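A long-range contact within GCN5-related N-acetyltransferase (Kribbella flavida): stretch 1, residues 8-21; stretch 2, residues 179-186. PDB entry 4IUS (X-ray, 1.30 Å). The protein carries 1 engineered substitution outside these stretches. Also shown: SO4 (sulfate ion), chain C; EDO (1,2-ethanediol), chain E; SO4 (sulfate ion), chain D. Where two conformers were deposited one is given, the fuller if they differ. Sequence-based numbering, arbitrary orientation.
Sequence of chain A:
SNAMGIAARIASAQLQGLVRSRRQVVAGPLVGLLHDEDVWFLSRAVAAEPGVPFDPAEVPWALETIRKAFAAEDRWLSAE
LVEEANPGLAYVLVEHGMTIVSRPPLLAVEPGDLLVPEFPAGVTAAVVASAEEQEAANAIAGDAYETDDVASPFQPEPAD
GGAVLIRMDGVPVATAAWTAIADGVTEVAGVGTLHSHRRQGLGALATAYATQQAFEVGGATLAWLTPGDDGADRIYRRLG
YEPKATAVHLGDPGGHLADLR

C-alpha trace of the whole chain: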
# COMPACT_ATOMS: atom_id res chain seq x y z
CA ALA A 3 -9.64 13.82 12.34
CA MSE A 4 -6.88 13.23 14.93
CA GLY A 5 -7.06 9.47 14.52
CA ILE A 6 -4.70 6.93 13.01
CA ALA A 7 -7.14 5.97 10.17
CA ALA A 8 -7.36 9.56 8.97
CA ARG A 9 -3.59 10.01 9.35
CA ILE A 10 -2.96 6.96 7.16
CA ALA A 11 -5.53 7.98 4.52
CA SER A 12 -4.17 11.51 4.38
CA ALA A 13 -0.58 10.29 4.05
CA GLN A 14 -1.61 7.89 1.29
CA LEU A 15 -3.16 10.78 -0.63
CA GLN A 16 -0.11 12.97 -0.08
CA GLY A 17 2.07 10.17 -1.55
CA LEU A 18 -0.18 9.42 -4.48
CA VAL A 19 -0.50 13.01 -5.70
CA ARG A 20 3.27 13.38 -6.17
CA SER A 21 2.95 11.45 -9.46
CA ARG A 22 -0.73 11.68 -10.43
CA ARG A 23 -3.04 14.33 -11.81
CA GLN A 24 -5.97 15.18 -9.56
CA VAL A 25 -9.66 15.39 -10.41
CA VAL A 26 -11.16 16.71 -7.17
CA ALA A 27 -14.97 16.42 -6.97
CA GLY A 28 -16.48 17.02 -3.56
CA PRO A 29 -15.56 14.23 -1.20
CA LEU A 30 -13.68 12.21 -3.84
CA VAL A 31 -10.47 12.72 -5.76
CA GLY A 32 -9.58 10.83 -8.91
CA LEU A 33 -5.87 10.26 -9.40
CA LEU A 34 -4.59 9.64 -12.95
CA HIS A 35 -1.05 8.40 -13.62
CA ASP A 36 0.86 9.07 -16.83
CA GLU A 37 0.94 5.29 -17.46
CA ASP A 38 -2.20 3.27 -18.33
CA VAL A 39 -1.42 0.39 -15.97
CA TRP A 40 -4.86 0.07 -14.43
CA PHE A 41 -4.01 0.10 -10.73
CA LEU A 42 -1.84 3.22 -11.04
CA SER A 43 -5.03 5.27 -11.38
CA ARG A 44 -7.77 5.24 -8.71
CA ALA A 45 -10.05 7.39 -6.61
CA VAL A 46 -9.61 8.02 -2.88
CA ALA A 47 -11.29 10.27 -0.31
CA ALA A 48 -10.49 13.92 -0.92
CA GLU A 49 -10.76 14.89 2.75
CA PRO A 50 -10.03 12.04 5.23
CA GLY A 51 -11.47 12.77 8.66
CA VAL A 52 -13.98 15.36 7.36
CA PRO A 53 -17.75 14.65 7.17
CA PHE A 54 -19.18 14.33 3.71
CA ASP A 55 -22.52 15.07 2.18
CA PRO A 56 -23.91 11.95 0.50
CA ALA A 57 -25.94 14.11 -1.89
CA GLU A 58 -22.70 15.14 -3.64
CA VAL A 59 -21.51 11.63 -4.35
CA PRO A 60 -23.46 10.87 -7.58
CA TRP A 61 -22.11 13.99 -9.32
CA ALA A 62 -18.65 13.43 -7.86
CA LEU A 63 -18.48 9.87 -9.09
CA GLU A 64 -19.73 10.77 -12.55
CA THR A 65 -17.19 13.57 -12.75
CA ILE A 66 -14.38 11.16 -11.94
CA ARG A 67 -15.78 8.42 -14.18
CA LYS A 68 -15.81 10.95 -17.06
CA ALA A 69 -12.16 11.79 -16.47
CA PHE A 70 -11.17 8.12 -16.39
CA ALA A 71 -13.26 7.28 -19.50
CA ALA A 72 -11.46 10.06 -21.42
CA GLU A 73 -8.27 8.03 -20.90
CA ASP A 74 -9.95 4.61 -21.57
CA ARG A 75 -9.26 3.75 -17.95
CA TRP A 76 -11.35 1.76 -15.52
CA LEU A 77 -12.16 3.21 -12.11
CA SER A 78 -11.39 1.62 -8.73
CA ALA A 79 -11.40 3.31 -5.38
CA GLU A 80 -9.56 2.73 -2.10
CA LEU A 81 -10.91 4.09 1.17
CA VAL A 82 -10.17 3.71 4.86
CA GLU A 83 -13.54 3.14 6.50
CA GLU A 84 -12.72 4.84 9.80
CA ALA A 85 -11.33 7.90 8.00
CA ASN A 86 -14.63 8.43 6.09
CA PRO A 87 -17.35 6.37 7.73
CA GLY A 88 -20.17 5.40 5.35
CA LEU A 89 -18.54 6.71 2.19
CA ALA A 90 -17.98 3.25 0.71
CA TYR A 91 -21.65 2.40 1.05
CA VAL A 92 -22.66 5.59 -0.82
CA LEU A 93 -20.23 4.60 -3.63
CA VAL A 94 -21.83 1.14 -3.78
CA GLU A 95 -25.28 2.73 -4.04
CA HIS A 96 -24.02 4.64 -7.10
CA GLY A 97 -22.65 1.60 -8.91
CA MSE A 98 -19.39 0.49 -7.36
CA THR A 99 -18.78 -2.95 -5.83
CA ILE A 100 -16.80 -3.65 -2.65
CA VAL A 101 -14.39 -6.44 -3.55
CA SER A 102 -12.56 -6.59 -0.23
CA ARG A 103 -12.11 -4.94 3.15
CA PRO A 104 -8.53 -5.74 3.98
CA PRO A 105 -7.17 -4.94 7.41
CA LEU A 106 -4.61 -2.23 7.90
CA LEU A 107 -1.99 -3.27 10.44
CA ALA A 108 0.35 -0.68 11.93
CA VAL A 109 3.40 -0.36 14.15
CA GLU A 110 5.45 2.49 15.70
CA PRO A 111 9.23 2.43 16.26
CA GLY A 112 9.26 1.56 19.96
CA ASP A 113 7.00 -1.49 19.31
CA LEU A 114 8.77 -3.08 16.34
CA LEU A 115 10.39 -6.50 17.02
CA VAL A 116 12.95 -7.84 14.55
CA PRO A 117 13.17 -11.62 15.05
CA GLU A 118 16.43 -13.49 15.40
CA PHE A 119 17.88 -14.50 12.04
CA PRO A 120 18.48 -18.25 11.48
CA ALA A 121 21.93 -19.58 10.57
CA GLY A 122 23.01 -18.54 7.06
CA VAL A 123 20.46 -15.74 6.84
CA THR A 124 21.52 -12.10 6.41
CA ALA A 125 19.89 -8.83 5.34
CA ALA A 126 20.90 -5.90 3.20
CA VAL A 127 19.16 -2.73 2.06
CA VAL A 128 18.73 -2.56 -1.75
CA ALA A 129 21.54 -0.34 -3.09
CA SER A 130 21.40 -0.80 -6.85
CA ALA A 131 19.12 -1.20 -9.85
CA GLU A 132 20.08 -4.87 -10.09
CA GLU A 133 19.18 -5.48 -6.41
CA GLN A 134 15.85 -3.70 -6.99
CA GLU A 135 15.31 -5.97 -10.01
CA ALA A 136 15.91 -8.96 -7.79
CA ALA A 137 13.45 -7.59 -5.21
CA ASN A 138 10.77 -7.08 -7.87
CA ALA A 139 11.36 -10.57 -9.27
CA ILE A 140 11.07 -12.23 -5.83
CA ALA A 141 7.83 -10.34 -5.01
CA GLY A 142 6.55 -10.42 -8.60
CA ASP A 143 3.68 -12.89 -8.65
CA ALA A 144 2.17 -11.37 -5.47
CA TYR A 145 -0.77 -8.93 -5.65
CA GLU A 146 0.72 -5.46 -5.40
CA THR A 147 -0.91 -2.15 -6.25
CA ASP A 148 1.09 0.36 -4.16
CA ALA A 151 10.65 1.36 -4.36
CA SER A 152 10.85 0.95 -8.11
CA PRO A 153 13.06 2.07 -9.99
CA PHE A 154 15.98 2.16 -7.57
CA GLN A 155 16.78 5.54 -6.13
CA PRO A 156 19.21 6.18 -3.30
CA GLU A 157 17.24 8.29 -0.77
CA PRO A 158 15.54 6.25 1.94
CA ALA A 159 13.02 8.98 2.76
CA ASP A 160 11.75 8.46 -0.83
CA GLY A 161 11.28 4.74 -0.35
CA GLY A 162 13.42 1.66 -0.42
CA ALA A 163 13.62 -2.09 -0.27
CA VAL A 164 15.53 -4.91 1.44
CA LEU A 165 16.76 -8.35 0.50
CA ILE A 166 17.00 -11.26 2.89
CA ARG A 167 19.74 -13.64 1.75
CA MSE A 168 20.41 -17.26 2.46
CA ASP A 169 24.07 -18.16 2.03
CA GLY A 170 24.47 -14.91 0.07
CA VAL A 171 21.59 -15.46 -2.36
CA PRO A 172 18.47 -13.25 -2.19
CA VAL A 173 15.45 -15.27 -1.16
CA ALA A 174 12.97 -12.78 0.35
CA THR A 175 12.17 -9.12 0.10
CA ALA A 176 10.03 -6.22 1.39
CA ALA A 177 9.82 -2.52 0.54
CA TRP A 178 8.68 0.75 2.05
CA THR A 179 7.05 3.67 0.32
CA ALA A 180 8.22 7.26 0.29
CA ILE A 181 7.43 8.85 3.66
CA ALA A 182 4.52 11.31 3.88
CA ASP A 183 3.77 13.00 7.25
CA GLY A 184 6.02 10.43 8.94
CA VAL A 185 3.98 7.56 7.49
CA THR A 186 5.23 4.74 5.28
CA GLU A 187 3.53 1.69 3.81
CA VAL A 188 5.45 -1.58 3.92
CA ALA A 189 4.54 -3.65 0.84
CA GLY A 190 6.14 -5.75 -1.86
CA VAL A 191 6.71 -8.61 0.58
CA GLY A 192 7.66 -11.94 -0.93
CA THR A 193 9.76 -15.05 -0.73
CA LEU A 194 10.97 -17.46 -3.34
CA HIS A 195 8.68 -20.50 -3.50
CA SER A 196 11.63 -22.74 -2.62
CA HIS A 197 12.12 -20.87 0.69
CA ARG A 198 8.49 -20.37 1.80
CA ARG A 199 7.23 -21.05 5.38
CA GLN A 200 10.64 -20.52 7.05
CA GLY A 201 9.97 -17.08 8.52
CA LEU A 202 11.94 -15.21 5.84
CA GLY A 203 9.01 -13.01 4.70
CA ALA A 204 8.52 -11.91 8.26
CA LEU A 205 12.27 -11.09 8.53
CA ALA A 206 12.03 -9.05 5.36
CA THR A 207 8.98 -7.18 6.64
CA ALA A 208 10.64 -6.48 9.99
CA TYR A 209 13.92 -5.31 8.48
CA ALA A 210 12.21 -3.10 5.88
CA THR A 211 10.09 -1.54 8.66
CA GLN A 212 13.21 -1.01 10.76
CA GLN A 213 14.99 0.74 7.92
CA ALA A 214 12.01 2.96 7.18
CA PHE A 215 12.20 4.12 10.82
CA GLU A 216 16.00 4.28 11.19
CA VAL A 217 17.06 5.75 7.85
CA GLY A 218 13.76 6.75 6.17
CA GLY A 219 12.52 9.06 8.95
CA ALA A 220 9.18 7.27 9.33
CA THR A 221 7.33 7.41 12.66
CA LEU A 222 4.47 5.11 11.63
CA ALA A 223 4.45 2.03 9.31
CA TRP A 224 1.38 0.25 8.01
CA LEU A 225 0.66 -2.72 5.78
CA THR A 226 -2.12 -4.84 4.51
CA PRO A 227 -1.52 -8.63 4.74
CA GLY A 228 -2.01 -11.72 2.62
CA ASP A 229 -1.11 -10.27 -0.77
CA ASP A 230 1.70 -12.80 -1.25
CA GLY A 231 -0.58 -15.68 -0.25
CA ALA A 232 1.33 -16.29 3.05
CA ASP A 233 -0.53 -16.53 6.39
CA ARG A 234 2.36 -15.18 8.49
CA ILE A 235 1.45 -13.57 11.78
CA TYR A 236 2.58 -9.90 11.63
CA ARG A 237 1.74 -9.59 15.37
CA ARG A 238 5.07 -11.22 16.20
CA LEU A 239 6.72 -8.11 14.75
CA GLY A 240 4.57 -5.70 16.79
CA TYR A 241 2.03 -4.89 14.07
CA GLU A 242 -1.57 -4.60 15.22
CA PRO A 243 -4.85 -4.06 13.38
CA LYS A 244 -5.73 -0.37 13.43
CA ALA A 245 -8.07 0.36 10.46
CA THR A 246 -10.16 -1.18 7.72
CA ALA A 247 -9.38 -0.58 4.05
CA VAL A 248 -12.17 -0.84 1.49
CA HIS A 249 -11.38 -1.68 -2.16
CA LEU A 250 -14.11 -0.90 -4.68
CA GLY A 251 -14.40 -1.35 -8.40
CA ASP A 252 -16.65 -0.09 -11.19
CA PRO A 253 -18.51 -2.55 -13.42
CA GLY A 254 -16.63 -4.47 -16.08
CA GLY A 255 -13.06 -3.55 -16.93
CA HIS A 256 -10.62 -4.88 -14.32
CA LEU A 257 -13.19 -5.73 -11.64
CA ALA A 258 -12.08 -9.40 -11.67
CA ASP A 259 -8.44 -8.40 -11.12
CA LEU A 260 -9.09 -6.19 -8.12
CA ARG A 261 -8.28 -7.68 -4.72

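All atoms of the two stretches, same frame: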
# COMPACT_ATOMS: atom_id res chain seq x y z
N ALA A 8 -7.45 8.33 9.73
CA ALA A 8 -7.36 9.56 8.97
C ALA A 8 -5.92 9.93 8.65
O ALA A 8 -5.64 10.40 7.55
CB ALA A 8 -8.08 10.72 9.67
N ARG A 9 -4.99 9.72 9.61
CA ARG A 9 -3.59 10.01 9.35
C ARG A 9 -3.08 9.15 8.19
O ARG A 9 -2.38 9.66 7.30
CB ARG A 9 -2.79 9.76 10.61
CG ARG A 9 -1.34 10.12 10.42
CD ARG A 9 -0.51 9.89 11.65
NE ARG A 9 0.89 10.12 11.34
CZ ARG A 9 1.88 9.68 12.09
NH1 ARG A 9 1.65 8.98 13.20
NH2 ARG A 9 3.12 9.87 11.68
N ILE A 10 -3.41 7.86 8.19
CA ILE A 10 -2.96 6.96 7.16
C ILE A 10 -3.57 7.34 5.82
O ILE A 10 -2.87 7.45 4.79
CB ILE A 10 -3.27 5.51 7.50
CG1 ILE A 10 -2.34 5.07 8.66
CG2 ILE A 10 -3.11 4.60 6.29
CD1 ILE A 10 -2.70 3.71 9.25
N ALA A 11 -4.88 7.61 5.78
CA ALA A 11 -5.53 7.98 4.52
C ALA A 11 -4.94 9.26 3.95
O ALA A 11 -4.73 9.40 2.74
CB ALA A 11 -7.03 8.08 4.72
N SER A 12 -4.71 10.24 4.80
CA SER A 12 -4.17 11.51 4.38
C SER A 12 -2.74 11.36 3.83
O SER A 12 -2.38 11.97 2.84
CB SER A 12 -4.19 12.54 5.53
OG SER A 12 -5.51 12.97 5.82
N ALA A 13 -1.93 10.54 4.50
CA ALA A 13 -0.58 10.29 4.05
C ALA A 13 -0.58 9.53 2.73
O ALA A 13 0.28 9.81 1.86
CB ALA A 13 0.20 9.52 5.10
N GLN A 14 -1.50 8.59 2.55
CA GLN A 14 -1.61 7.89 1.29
C GLN A 14 -1.89 8.87 0.16
O GLN A 14 -1.27 8.83 -0.90
CB GLN A 14 -2.70 6.83 1.38
CG GLN A 14 -2.83 5.96 0.15
CD GLN A 14 -4.03 5.07 0.29
OE1 GLN A 14 -3.91 3.89 0.58
NE2 GLN A 14 -5.22 5.65 0.14
N LEU A 15 -2.85 9.77 0.38
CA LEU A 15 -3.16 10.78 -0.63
C LEU A 15 -1.95 11.65 -0.96
O LEU A 15 -1.65 11.88 -2.12
CB LEU A 15 -4.34 11.61 -0.19
CG LEU A 15 -4.80 12.75 -1.08
CD1 LEU A 15 -5.14 12.31 -2.49
CD2 LEU A 15 -5.94 13.51 -0.42
N GLN A 16 -1.29 12.13 0.08
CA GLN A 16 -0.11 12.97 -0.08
C GLN A 16 0.94 12.25 -0.94
O GLN A 16 1.56 12.87 -1.84
CB GLN A 16 0.47 13.33 1.30
CG GLN A 16 1.64 14.28 1.29
CD GLN A 16 2.19 14.56 2.67
OE1 GLN A 16 1.52 14.34 3.69
NE2 GLN A 16 3.41 15.04 2.72
N GLY A 17 1.13 10.94 -0.73
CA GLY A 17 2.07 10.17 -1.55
C GLY A 17 1.62 10.02 -2.99
O GLY A 17 2.40 10.21 -3.94
N LEU A 18 0.34 9.72 -3.16
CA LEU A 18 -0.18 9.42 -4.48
C LEU A 18 -0.13 10.62 -5.41
O LEU A 18 0.10 10.48 -6.61
CB LEU A 18 -1.61 8.91 -4.42
CG LEU A 18 -1.78 7.49 -3.86
CD1 LEU A 18 -3.24 7.22 -3.51
CD2 LEU A 18 -1.27 6.40 -4.82
N VAL A 19 -0.41 11.81 -4.87
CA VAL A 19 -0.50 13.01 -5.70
C VAL A 19 0.85 13.47 -6.23
O VAL A 19 0.89 14.26 -7.16
CB VAL A 19 -1.20 14.19 -5.01
CG1 VAL A 19 -2.63 13.88 -4.62
CG2 VAL A 19 -0.41 14.73 -3.84
N ARG A 20 1.96 12.98 -5.67
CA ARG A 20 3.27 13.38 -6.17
C ARG A 20 3.47 12.97 -7.63
O ARG A 20 4.31 13.58 -8.29
CB ARG A 20 4.39 12.81 -5.33
CG ARG A 20 4.38 13.29 -3.88
CD ARG A 20 5.44 12.56 -3.08
NE ARG A 20 5.54 13.06 -1.71
CZ ARG A 20 5.69 12.30 -0.61
NH1 ARG A 20 5.73 10.98 -0.68
NH2 ARG A 20 5.81 12.88 0.56
N SER A 21 2.77 11.93 -8.10
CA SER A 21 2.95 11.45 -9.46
C SER A 21 1.66 11.27 -10.27
O SER A 21 1.64 10.62 -11.32
CB SER A 21 3.73 10.13 -9.45
OG SER A 21 3.00 9.15 -8.78
N THR A 179 7.35 2.55 1.15
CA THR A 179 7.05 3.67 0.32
C THR A 179 7.69 4.96 0.82
O THR A 179 8.07 5.06 1.98
CB THR A 179 5.53 3.90 0.18
OG1 THR A 179 5.02 4.26 1.47
CG2 THR A 179 4.83 2.68 -0.35
N ALA A 180 7.80 5.93 -0.08
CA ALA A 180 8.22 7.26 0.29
C ALA A 180 7.41 7.74 1.49
O ALA A 180 6.17 7.64 1.52
CB ALA A 180 8.06 8.21 -0.88
N ILE A 181 8.08 8.37 2.45
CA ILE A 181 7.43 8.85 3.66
C ILE A 181 6.56 10.06 3.30
O ILE A 181 6.95 10.90 2.48
CB ILE A 181 8.46 9.17 4.74
CG1 ILE A 181 8.99 7.91 5.44
CG2 ILE A 181 7.89 10.15 5.79
CD1 ILE A 181 9.68 6.83 4.63
N ALA A 182 5.41 10.15 3.95
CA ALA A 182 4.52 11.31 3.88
C ALA A 182 4.00 11.54 5.30
O ALA A 182 3.41 10.66 5.88
CB ALA A 182 3.38 11.04 2.90
N ASP A 183 4.21 12.73 5.87
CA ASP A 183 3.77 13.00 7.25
C ASP A 183 4.23 11.93 8.23
O ASP A 183 3.49 11.51 9.13
CB ASP A 183 2.21 13.13 7.36
CG ASP A 183 1.73 13.41 8.80
OD1 ASP A 183 2.29 14.32 9.46
OD2 ASP A 183 0.76 12.74 9.29
N GLY A 184 5.46 11.46 8.05
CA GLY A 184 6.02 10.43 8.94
C GLY A 184 5.50 9.01 8.70
O GLY A 184 5.91 8.09 9.40
N VAL A 185 4.62 8.83 7.74
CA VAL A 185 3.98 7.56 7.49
C VAL A 185 4.61 6.91 6.26
O VAL A 185 4.87 7.56 5.26
CB VAL A 185 2.46 7.73 7.25
CG1 VAL A 185 1.82 6.36 7.11
CG2 VAL A 185 1.81 8.52 8.37
N THR A 186 4.84 5.60 6.39
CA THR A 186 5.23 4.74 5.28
C THR A 186 4.32 3.52 5.23
O THR A 186 3.83 3.09 6.26
CB THR A 186 6.72 4.30 5.39
OG1 THR A 186 7.11 3.65 4.16
CG2 THR A 186 6.96 3.37 6.57
S SO4 C . 5.29 16.51 -0.25
O1 SO4 C . 5.97 15.79 0.85
O2 SO4 C . 5.31 15.69 -1.48
O3 SO4 C . 3.85 16.68 0.07
O4 SO4 C . 5.95 17.80 -0.52
C1 EDO E . 2.37 5.85 2.61
O1 EDO E . 1.03 5.67 3.09
C2 EDO E . 2.70 7.34 2.60
O2 EDO E . 2.49 7.90 1.29
S SO4 D . 5.52 16.21 5.75
O1 SO4 D . 5.84 15.76 7.12
O2 SO4 D . 5.34 15.08 4.82
O3 SO4 D . 4.28 17.02 5.73
O4 SO4 D . 6.62 17.08 5.33
O HOH W 1 -1.14 12.16 7.44

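What lets a helix come so close to a hairpin turn 160 residues and more away in sequence? The answer is small side chains at the centre. Ala13 and Ala182 point toward each other, and their CA atoms lie 5.2 Å apart. Ala13 CB is 4.2 Å from Ala182 CB and 3.6 Å from Val185 CB, while Ala13 O lies 3.5 Å from Ala182 CB. Ala182 and Val185 begin and end a type I' turn, closed by backbone hydrogen bonds in both directions between them, and both side chains face the helix. All three residues are buried, and the two stretches together bury 447 Å².

How does Arg9 reach the turn when its CA-to-CB bond points sideways? Its first three chi angles are all t, so the chain is fully extended and its end comes nearer than its base. The guanidinium then meets Asp183 twice. Arg9 NH2 donates a nearly straight hydrogen bond to Asp183 O (3.1 Å, 172°), which lies at the guanidinium edge. NE of Arg9 forms a salt bridge with OD2 of Asp183 at 3.3 Å, though its hydrogen bond is weak. Asp183, with chi1 t, points toward the helix, and a water donates both to its OD2 (2.7 Å) and to Arg9 O (2.8 Å). On the way the arginine packs against the valine, with Arg9 NE 3.5 Å from Val185 CG2.

What does Arg20 do at the other end of the contact? Its chi1 is m, and chi2 and chi3 are t, an extended arm that brings the guanidinium to the backbone leading into the turn. NH2 of Arg20 donates to Ile181 O at 3.0 Å, and NH1 of Arg20 adds a weak bond to the same Ile181 O at 3.4 Å. A carbonyl suits this role because it accepts from both nitrogens whatever the side chain does; the CA-to-CB bond of Ile181 points away from the helix. A sulfate, probably from the crystallisation liquor, takes Arg20 NE at 2.7 Å on its O2.

Why are Gln16 and Gly184 suited to their places? Gln16 is extended, with chi1 and chi2 both t, and its CD rests 3.7 Å from Ala182 CB. Gln16 NE2 and Asp183 N both donate to O2 of a second sulfate, at 2.9 and 2.8 Å, so the ion bridges helix and turn. Gly184 has a phi of 76°, which favours glycine, and an ideal CB there would sit a tight 3.1 Å from Arg9 NH2.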